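Local coordinates for protein beta-lactamase Rm3 (Uncultured bacterium, PDB 5IQK) that probably hydrolyses the beta-lactam ring of antibiotics as a zinc-dependent subclass B3 metallo-beta-lactamase, at residues 65-68 and 69-72; 259-262 and 263-267; 97-100 and 101-105; 209-212 and 213-216. All coordinates share one frame; numbering follows the deposited sequence.

Contact 1: residues 65-68 and 69-72; sequences FRIE and DVKL
R66 and I67 hand their carbonyls to D69 and V70 in two overlapping i to i+3 turns, a short 3-10 turn that feeds the chain from the loop after helix 53-62 into strand 70-74. D69 N donates to R66 O over 3.0 Å, and V70 N repeats the pattern on I67 O at 3.1 Å. The packed side is apolar. I67 CD1 rests on V70 CG2 at 4.0 Å; I67 has CG1 opposite its backbone N (chi1 -175°), and the bend that follows swings CD1 round to the valine. Helix 86-93 covers this face through L89, R92 and S93, while I60 of helix 53-62 closes on I67 and L35 on V70.

The other side is charged and looser. R66, E68 and D69 form a network in which two carboxylate oxygens, both on one side of the guanidinium plane, draw on its charge. R66 NE is 3.5 Å from E68 OE1, and the link from R66 NH1 to D69 OD1 is long, at 4.0 Å. Both oxygens lie well out of the guanidinium plane, so the attraction is of charge alone, with no N-H aimed at either; the D69 carboxylate itself is turned 83° to the guanidinium. A water gives this side a more definite fastening: it accepts from R66 N at 2.9 Å and donates to D69 OD2 at 2.6 Å, lying in plane at the edge of the F65 ring.

Contact 2: residues 259-262 and 263-267; sequences TLLD and SRLDQ
T259 through D262 are joined to S263 through D266 by four successive i to i+4 hydrogen bonds, a worked case of regular alpha-helical geometry in the long C-terminal helix 249-269. The straightest is L265 N to L261 O, 2.9 Å long with an N-H...O angle of 172°. R264 N reaches L260 O over the same 2.9 Å, whereas the outer bonds, S263 N to T259 O and D266 N to D262 O, are slightly longer and meet their carbonyls at a tilt.

Water adds a second grip on one of these carbonyls. It donates to T259 O at 2.9 Å and also bonds S263 OG at 2.9 Å, spanning one helical turn on the exposed side.

Apolar contact belongs to the leucines, with L261 CD1 lying 3.8 Å from L265 CG. The two side chains start differently: L261 sends CG away from its backbone N (chi1 -179°), while L265 keeps CG beside its own N (chi1 -66°), which leans it back over the preceding turn.

The charged end of R264 pairs with E268 one turn on and hydrogen-bonds S185. On the leucine face, helix 200-212 packs against this one, with L204, R205 and F208 touching L261, and R205 also meeting L265. L260 leans on the loop at N182 and A183.

Contact 3: residues 97-100 and 101-105; sequences VAAS and PSAAL
The S100–P101 peptide is the flat group through which strand and helix meet: its S100 O takes the N-H of A104 over 2.8 Å, nearly along the C=O axis. The P101 ring is joined to this peptide through its N, and P101 CD sits 3.5 Å from S100 CB, a tight fit between adjoining residues.

S100 occupies the N-cap. Its OG is held between the backbone N and the carbonyl carbon (chi1 69°), which directs it toward the first turn, where it accepts from A103 N at 2.9 Å with an N-H...O angle of 162°. One residue thus meets two N-H groups of the first turn, one by its side chain and one by its carbonyl. The same hydroxyl is hydrogen-bonded to G158 O, so this buried oxygen is gripped twice. Beside the cap, the A99 methyl points toward the helix, with A99 CB 4.2 Å from A103 CB and 4.4 Å from A104 CB.

The junction opens the beta-alpha-beta unit of strand 96-99, helix 101-109 and strand 131-133, strand 97-99 and helix 101-105 running at 122° to one another. A104 packs on M131 and L133 of the outer strand, A99 and A103 touch N75 beyond strand 70-74, and L107 from the next helical turn lies against V97 and A99.

Contact 4: residues 209-212 and 213-216; sequences ETLE and KLPC
With chi1 at 59°, K213 places its CG between its own backbone N and carbonyl carbon, bringing the side chain back over the last helical turn, with K213 CG 3.2 Å from E209 O. A bend at chi4 (57°) then turns the ammonium group toward a water that accepts from K213 NZ at 3.0 Å and donates to T210 O at 2.7 Å. L211 and L214 both keep CG beside the backbone N, and L211 CD2 meets L214 CD1 at 4.0 Å.

The backbone leaves helix 200-212 by a type I turn in which L214 N bonds L211 O at 3.3 Å. A second water donates to both E212 O, at 2.8 Å, and L214 O, at 2.6 Å, bridging the turn.

The leucines lie over the five-stranded sheet, L211 on A178 and S161, L214 on V176 and T163. E212 is paired with R258 of helix 249-269, and C216 forms a disulfide with C250, so the exit is tied to that helix twice. Water, one molecule of it held by K213 NZ, serves the carbonyls of T210 and E212 at the helix end and that of L214 beyond it; a positive charge here probably also interacts favourably with the helix dipole.

All four contacts are local and come in series along the chain, so none nests in or crosses another. From the N terminus, contact 1 closes the turn into strand 70-74, which leads on to the zinc ligands H77, H79, D81 and H82. Contact 3 follows on the neighbouring strand 96-99, at the turn into its helix; the two come within about 4 Å at their nearest atoms. Contact 4 closes the exit from helix 200-212 toward the second sheet, and contact 2 lies within the last helix, about 41 Å from contact 1 between centres. The C216–C250 disulfide and helix packing tie contact 4 to helix 249-269, which carries contact 2 further along. The whole is the alpha-beta/beta-alpha sandwich known for metallo-beta-lactamases.

Contact 1: residues 65-68 and 69-72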
loop_
_atom_site.group_PDB
_atom_site.type_symbol
_atom_site.label_atom_id
_atom_site.label_comp_id
_atom_site.label_asym_id
_atom_site.label_seq_id
_atom_site.Cartn_x
_atom_site.Cartn_y
_atom_site.Cartn_z
ATOM N N PHE A 65 7.418 19.741 0.571
ATOM C CA PHE A 65 6.695 19.503 1.819
ATOM C C PHE A 65 7.639 19.024 2.917
ATOM O O PHE A 65 8.831 18.841 2.676
ATOM C CB PHE A 65 5.563 18.494 1.595
ATOM C CG PHE A 65 4.567 18.928 0.553
ATOM C CD1 PHE A 65 3.682 19.973 0.812
ATOM C CD2 PHE A 65 4.534 18.317 -0.694
ATOM C CE1 PHE A 65 2.767 20.390 -0.145
ATOM C CE2 PHE A 65 3.620 18.724 -1.654
ATOM C CZ PHE A 65 2.735 19.766 -1.378
ATOM N N ARG A 66 7.103 18.802 4.114
ATOM C CA ARG A 66 7.923 18.395 5.255
ATOM C C ARG A 66 7.339 17.190 5.988
ATOM O O ARG A 66 6.128 17.104 6.175
ATOM C CB ARG A 66 8.091 19.540 6.250
ATOM C CG ARG A 66 8.608 20.833 5.643
ATOM C CD ARG A 66 8.545 21.955 6.650
ATOM N NE ARG A 66 9.431 21.707 7.785
ATOM C CZ ARG A 66 9.103 21.935 9.054
ATOM N NH1 ARG A 66 7.913 22.444 9.355
ATOM N NH2 ARG A 66 9.978 21.680 10.020
ATOM N N ILE A 67 8.213 16.279 6.410
ATOM C CA ILE A 67 7.796 15.099 7.167
ATOM C C ILE A 67 7.173 15.561 8.482
ATOM O O ILE A 67 6.285 14.912 9.025
ATOM C CB ILE A 67 8.985 14.142 7.438
ATOM C CG1 ILE A 67 8.506 12.857 8.133
ATOM C CG2 ILE A 67 10.075 14.834 8.248
ATOM C CD1 ILE A 67 7.529 12.071 7.307
ATOM N N GLU A 68 7.607 16.729 8.959
ATOM C CA GLU A 68 7.111 17.277 10.210
ATOM C C GLU A 68 5.635 17.641 10.105
ATOM O O GLU A 68 4.956 17.809 11.116
ATOM C CB GLU A 68 7.929 18.518 10.613
ATOM C CG GLU A 68 9.360 18.215 11.033
ATOM C CD GLU A 68 10.321 18.126 9.854
ATOM O OE1 GLU A 68 9.890 18.362 8.702
ATOM O OE2 GLU A 68 11.506 17.805 10.080
ATOM N N ASP A 69 5.141 17.783 8.880
ATOM C CA ASP A 69 3.754 18.181 8.670
ATOM C C ASP A 69 2.840 16.988 8.406
ATOM O O ASP A 69 1.634 17.147 8.232
ATOM C CB ASP A 69 3.658 19.181 7.523
ATOM C CG ASP A 69 4.293 20.519 7.874
ATOM O OD1 ASP A 69 4.248 20.897 9.062
ATOM O OD2 ASP A 69 4.834 21.183 6.973
ATOM N N VAL A 70 3.422 15.795 8.352
ATOM C CA VAL A 70 2.622 14.582 8.253
ATOM C C VAL A 70 1.942 14.322 9.588
ATOM O O VAL A 70 2.604 14.200 10.610
ATOM C CB VAL A 70 3.487 13.378 7.843
ATOM C CG1 VAL A 70 2.716 12.058 8.029
ATOM C CG2 VAL A 70 3.938 13.540 6.412
ATOM N N LYS A 71 0.620 14.236 9.588
ATOM C CA LYS A 71 -0.099 14.085 10.850
ATOM C C LYS A 71 -0.757 12.717 10.988
ATOM O O LYS A 71 -1.213 12.352 12.066
ATOM C CB LYS A 71 -1.121 15.203 10.993
ATOM C CG LYS A 71 -0.417 16.562 11.080
ATOM C CD LYS A 71 -1.291 17.689 11.557
ATOM C CE LYS A 71 -0.515 19.000 11.484
ATOM N NZ LYS A 71 0.916 18.807 11.869
ATOM N N LEU A 72 -0.788 11.961 9.899
ATOM C CA LEU A 72 -1.327 10.602 9.928
ATOM C C LEU A 72 -0.601 9.737 8.914
ATOM O O LEU A 72 -0.411 10.150 7.775
ATOM C CB LEU A 72 -2.823 10.605 9.629
ATOM C CG LEU A 72 -3.564 9.263 9.603
ATOM C CD1 LEU A 72 -3.494 8.532 10.940
ATOM C CD2 LEU A 72 -4.997 9.475 9.171
HETATM O O HOH W 1 4.720 20.443 4.454
#

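Contact 2: residues 259-262 and 263-267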
loop_
_atom_site.group_PDB
_atom_site.type_symbol
_atom_site.label_atom_id
_atom_site.label_comp_id
_atom_site.label_asym_id
_atom_site.label_seq_id
_atom_site.Cartn_x
_atom_site.Cartn_y
_atom_site.Cartn_z
ATOM N N THR A 259 -6.359 -14.181 -12.160
ATOM C CA THR A 259 -5.585 -15.015 -13.063
ATOM C C THR A 259 -4.420 -15.655 -12.331
ATOM O O THR A 259 -4.173 -16.863 -12.470
ATOM C CB THR A 259 -5.068 -14.191 -14.250
ATOM O OG1 THR A 259 -6.189 -13.723 -15.006
ATOM C CG2 THR A 259 -4.190 -15.024 -15.148
ATOM N N LEU A 260 -3.708 -14.845 -11.552
ATOM C CA LEU A 260 -2.599 -15.341 -10.747
ATOM C C LEU A 260 -3.105 -16.401 -9.760
ATOM O O LEU A 260 -2.501 -17.470 -9.623
ATOM C CB LEU A 260 -1.908 -14.182 -10.016
ATOM C CG LEU A 260 -0.683 -14.420 -9.124
ATOM C CD1 LEU A 260 0.134 -13.155 -8.983
ATOM C CD2 LEU A 260 -1.039 -14.944 -7.747
ATOM N N LEU A 261 -4.204 -16.111 -9.064
ATOM C CA LEU A 261 -4.743 -17.090 -8.109
ATOM C C LEU A 261 -5.113 -18.423 -8.778
ATOM O O LEU A 261 -4.851 -19.497 -8.218
ATOM C CB LEU A 261 -5.961 -16.528 -7.366
ATOM C CG LEU A 261 -6.546 -17.508 -6.342
ATOM C CD1 LEU A 261 -5.507 -17.894 -5.295
ATOM C CD2 LEU A 261 -7.783 -16.935 -5.671
ATOM N N ASP A 262 -5.721 -18.366 -9.964
ATOM C CA ASP A 262 -6.089 -19.589 -10.683
ATOM C C ASP A 262 -4.872 -20.458 -10.966
ATOM O O ASP A 262 -4.914 -21.681 -10.800
ATOM C CB ASP A 262 -6.787 -19.268 -12.007
ATOM C CG ASP A 262 -8.165 -18.668 -11.817
ATOM O OD1 ASP A 262 -8.778 -18.903 -10.755
ATOM O OD2 ASP A 262 -8.641 -17.972 -12.742
ATOM N N SER A 263 -3.787 -19.818 -11.386
ATOM C CA SER A 263 -2.540 -20.525 -11.663
ATOM C C SER A 263 -1.950 -21.114 -10.400
ATOM O O SER A 263 -1.436 -22.233 -10.408
ATOM C CB SER A 263 -1.513 -19.594 -12.307
ATOM O OG SER A 263 -1.909 -19.236 -13.611
ATOM N N ARG A 264 -1.995 -20.332 -9.328
ATOM C CA ARG A 264 -1.436 -20.743 -8.050
ATOM C C ARG A 264 -2.168 -21.968 -7.507
ATOM O O ARG A 264 -1.534 -22.950 -7.105
ATOM C CB ARG A 264 -1.503 -19.578 -7.051
ATOM C CG ARG A 264 -1.169 -19.946 -5.611
ATOM C CD ARG A 264 0.243 -20.468 -5.471
ATOM N NE ARG A 264 0.517 -20.875 -4.099
ATOM C CZ ARG A 264 1.460 -20.354 -3.329
ATOM N NH1 ARG A 264 2.257 -19.403 -3.806
ATOM N NH2 ARG A 264 1.612 -20.800 -2.085
ATOM N N LEU A 265 -3.498 -21.916 -7.522
ATOM C CA LEU A 265 -4.318 -23.049 -7.075
ATOM C C LEU A 265 -4.088 -24.289 -7.920
ATOM O O LEU A 265 -4.117 -25.406 -7.408
ATOM C CB LEU A 265 -5.799 -22.675 -7.086
ATOM C CG LEU A 265 -6.125 -21.596 -6.050
ATOM C CD1 LEU A 265 -7.612 -21.237 -6.054
ATOM C CD2 LEU A 265 -5.667 -22.051 -4.669
ATOM N N ASP A 266 -3.869 -24.105 -9.216
ATOM C CA ASP A 266 -3.563 -25.244 -10.067
ATOM C C ASP A 266 -2.226 -25.863 -9.648
ATOM O O ASP A 266 -2.101 -27.082 -9.586
ATOM C CB ASP A 266 -3.547 -24.843 -11.542
ATOM C CG ASP A 266 -3.172 -25.994 -12.447
ATOM O OD1 ASP A 266 -3.979 -26.944 -12.576
ATOM O OD2 ASP A 266 -2.067 -25.952 -13.026
ATOM N N GLN A 267 -1.243 -25.028 -9.326
ATOM C CA GLN A 267 0.058 -25.526 -8.868
ATOM C C GLN A 267 -0.053 -26.242 -7.523
ATOM O O GLN A 267 0.598 -27.260 -7.311
ATOM C CB GLN A 267 1.070 -24.376 -8.781
ATOM C CG GLN A 267 1.468 -23.800 -10.141
ATOM C CD GLN A 267 2.177 -22.452 -10.039
ATOM O OE1 GLN A 267 2.376 -21.920 -8.946
ATOM N NE2 GLN A 267 2.548 -21.889 -11.187
HETATM O O HOH W 2 -4.478 -18.565 -14.750
#

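Contact 3: residues 97-100 and 101-105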
loop_
_atom_site.group_PDB
_atom_site.type_symbol
_atom_site.label_atom_id
_atom_site.label_comp_id
_atom_site.label_asym_id
_atom_site.label_seq_id
_atom_site.Cartn_x
_atom_site.Cartn_y
_atom_site.Cartn_z
ATOM N N VAL A 97 0.099 5.965 13.488
ATOM C CA VAL A 97 0.008 5.038 12.368
ATOM C C VAL A 97 -1.302 4.250 12.441
ATOM O O VAL A 97 -1.633 3.681 13.481
ATOM C CB VAL A 97 1.202 4.049 12.342
ATOM C CG1 VAL A 97 0.962 2.958 11.340
ATOM C CG2 VAL A 97 2.503 4.783 12.027
ATOM N N ALA A 98 -2.049 4.217 11.344
ATOM C CA ALA A 98 -3.282 3.435 11.314
ATOM C C ALA A 98 -3.081 2.158 10.500
ATOM O O ALA A 98 -2.550 2.190 9.390
ATOM C CB ALA A 98 -4.429 4.257 10.744
ATOM N N ALA A 99 -3.512 1.041 11.067
ATOM C CA ALA A 99 -3.367 -0.259 10.425
ATOM C C ALA A 99 -4.494 -1.159 10.873
ATOM O O ALA A 99 -5.126 -0.896 11.899
ATOM C CB ALA A 99 -2.030 -0.877 10.758
ATOM N N SER A 100 -4.735 -2.233 10.129
ATOM C CA SER A 100 -5.769 -3.196 10.516
ATOM C C SER A 100 -5.399 -3.867 11.836
ATOM O O SER A 100 -4.232 -3.887 12.224
ATOM C CB SER A 100 -5.954 -4.257 9.427
ATOM O OG SER A 100 -4.817 -5.103 9.355
ATOM N N PRO A 101 -6.396 -4.420 12.537
ATOM C CA PRO A 101 -6.098 -5.149 13.774
ATOM C C PRO A 101 -5.036 -6.223 13.544
ATOM O O PRO A 101 -4.111 -6.352 14.346
ATOM C CB PRO A 101 -7.448 -5.759 14.141
ATOM C CG PRO A 101 -8.426 -4.754 13.626
ATOM C CD PRO A 101 -7.846 -4.249 12.335
ATOM N N SER A 102 -5.132 -6.937 12.434
ATOM C CA SER A 102 -4.155 -7.995 12.157
ATOM C C SER A 102 -2.773 -7.415 11.803
ATOM O O SER A 102 -1.764 -7.853 12.348
ATOM C CB SER A 102 -4.651 -8.913 11.045
ATOM O OG SER A 102 -3.633 -9.830 10.671
ATOM N N ALA A 103 -2.722 -6.439 10.902
ATOM C CA ALA A 103 -1.441 -5.834 10.532
ATOM C C ALA A 103 -0.782 -5.160 11.742
ATOM O O ALA A 103 0.439 -5.172 11.888
ATOM C CB ALA A 103 -1.624 -4.820 9.389
ATOM N N ALA A 104 -1.595 -4.578 12.621
ATOM C CA ALA A 104 -1.064 -3.863 13.778
ATOM C C ALA A 104 -0.293 -4.794 14.702
ATOM O O ALA A 104 0.632 -4.368 15.398
ATOM C CB ALA A 104 -2.183 -3.183 14.548
ATOM N N LEU A 105 -0.698 -6.054 14.731
ATOM C CA LEU A 105 0.039 -7.049 15.497
ATOM C C LEU A 105 1.435 -7.227 14.918
ATOM O O LEU A 105 2.413 -7.297 15.667
ATOM C CB LEU A 105 -0.700 -8.385 15.518
ATOM C CG LEU A 105 -2.017 -8.437 16.287
ATOM C CD1 LEU A 105 -2.661 -9.795 16.071
ATOM C CD2 LEU A 105 -1.779 -8.173 17.763
#

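Contact 4: residues 209-212 and 213-216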
loop_
_atom_site.group_PDB
_atom_site.type_symbol
_atom_site.label_atom_id
_atom_site.label_comp_id
_atom_site.label_asym_id
_atom_site.label_seq_id
_atom_site.Cartn_x
_atom_site.Cartn_y
_atom_site.Cartn_z
ATOM N N GLU A 209 -13.892 -9.018 -4.874
ATOM C CA GLU A 209 -15.210 -8.419 -4.979
ATOM C C GLU A 209 -15.194 -6.962 -4.525
ATOM O O GLU A 209 -15.801 -6.101 -5.150
ATOM C CB GLU A 209 -16.198 -9.198 -4.115
ATOM C CG GLU A 209 -16.479 -10.615 -4.570
ATOM C CD GLU A 209 -17.117 -11.447 -3.477
ATOM O OE1 GLU A 209 -17.438 -10.875 -2.417
ATOM O OE2 GLU A 209 -17.338 -12.656 -3.695
ATOM N N THR A 210 -14.502 -6.709 -3.417
ATOM C CA THR A 210 -14.436 -5.378 -2.824
ATOM C C THR A 210 -13.743 -4.391 -3.748
ATOM O O THR A 210 -14.264 -3.310 -4.038
ATOM C CB THR A 210 -13.682 -5.404 -1.483
ATOM O OG1 THR A 210 -14.452 -6.127 -0.517
ATOM C CG2 THR A 210 -13.443 -3.987 -0.970
ATOM N N LEU A 211 -12.568 -4.777 -4.219
ATOM C CA LEU A 211 -11.761 -3.867 -5.010
ATOM C C LEU A 211 -12.378 -3.599 -6.376
ATOM O O LEU A 211 -12.331 -2.461 -6.861
ATOM C CB LEU A 211 -10.334 -4.406 -5.160
ATOM C CG LEU A 211 -9.411 -4.201 -3.950
ATOM C CD1 LEU A 211 -8.142 -5.025 -4.088
ATOM C CD2 LEU A 211 -9.059 -2.714 -3.806
ATOM N N GLU A 212 -12.998 -4.609 -6.981
ATOM C CA GLU A 212 -13.457 -4.444 -8.356
ATOM C C GLU A 212 -14.674 -3.529 -8.479
ATOM O O GLU A 212 -14.967 -3.037 -9.569
ATOM C CB GLU A 212 -13.784 -5.799 -8.995
ATOM C CG GLU A 212 -15.083 -6.420 -8.511
ATOM C CD GLU A 212 -15.275 -7.834 -9.033
ATOM O OE1 GLU A 212 -14.460 -8.267 -9.875
ATOM O OE2 GLU A 212 -16.236 -8.510 -8.602
ATOM N N LYS A 213 -15.363 -3.258 -7.375
ATOM C CA LYS A 213 -16.507 -2.367 -7.477
ATOM C C LYS A 213 -16.313 -1.037 -6.750
ATOM O O LYS A 213 -17.255 -0.252 -6.637
ATOM C CB LYS A 213 -17.781 -3.054 -6.976
ATOM C CG LYS A 213 -17.761 -3.544 -5.549
ATOM C CD LYS A 213 -19.016 -4.364 -5.256
ATOM C CE LYS A 213 -19.016 -4.915 -3.835
ATOM N NZ LYS A 213 -18.895 -3.844 -2.804
ATOM N N LEU A 214 -15.093 -0.760 -6.301
ATOM C CA LEU A 214 -14.755 0.566 -5.785
ATOM C C LEU A 214 -14.797 1.622 -6.877
ATOM O O LEU A 214 -14.299 1.387 -7.976
ATOM C CB LEU A 214 -13.354 0.578 -5.167
ATOM C CG LEU A 214 -13.071 0.039 -3.774
ATOM C CD1 LEU A 214 -11.622 0.320 -3.455
ATOM C CD2 LEU A 214 -13.970 0.725 -2.764
ATOM N N PRO A 215 -15.361 2.810 -6.568
ATOM C CA PRO A 215 -15.150 3.969 -7.443
ATOM C C PRO A 215 -13.650 4.164 -7.600
ATOM O O PRO A 215 -12.937 4.172 -6.596
ATOM C CB PRO A 215 -15.804 5.124 -6.679
ATOM C CG PRO A 215 -16.812 4.443 -5.771
ATOM C CD PRO A 215 -16.164 3.143 -5.382
ATOM N N CYS A 216 -13.163 4.252 -8.832
ATOM C CA CYS A 216 -11.730 4.116 -9.054
ATOM C C CYS A 216 -11.200 4.932 -10.229
ATOM O O CYS A 216 -10.980 4.388 -11.304
ATOM C CB CYS A 216 -11.408 2.635 -9.264
ATOM S SG CYS A 216 -9.658 2.202 -9.357
HETATM O O HOH W 3 -16.372 -2.237 -2.751
HETATM O O HOH W 4 -13.749 -0.544 -9.622
#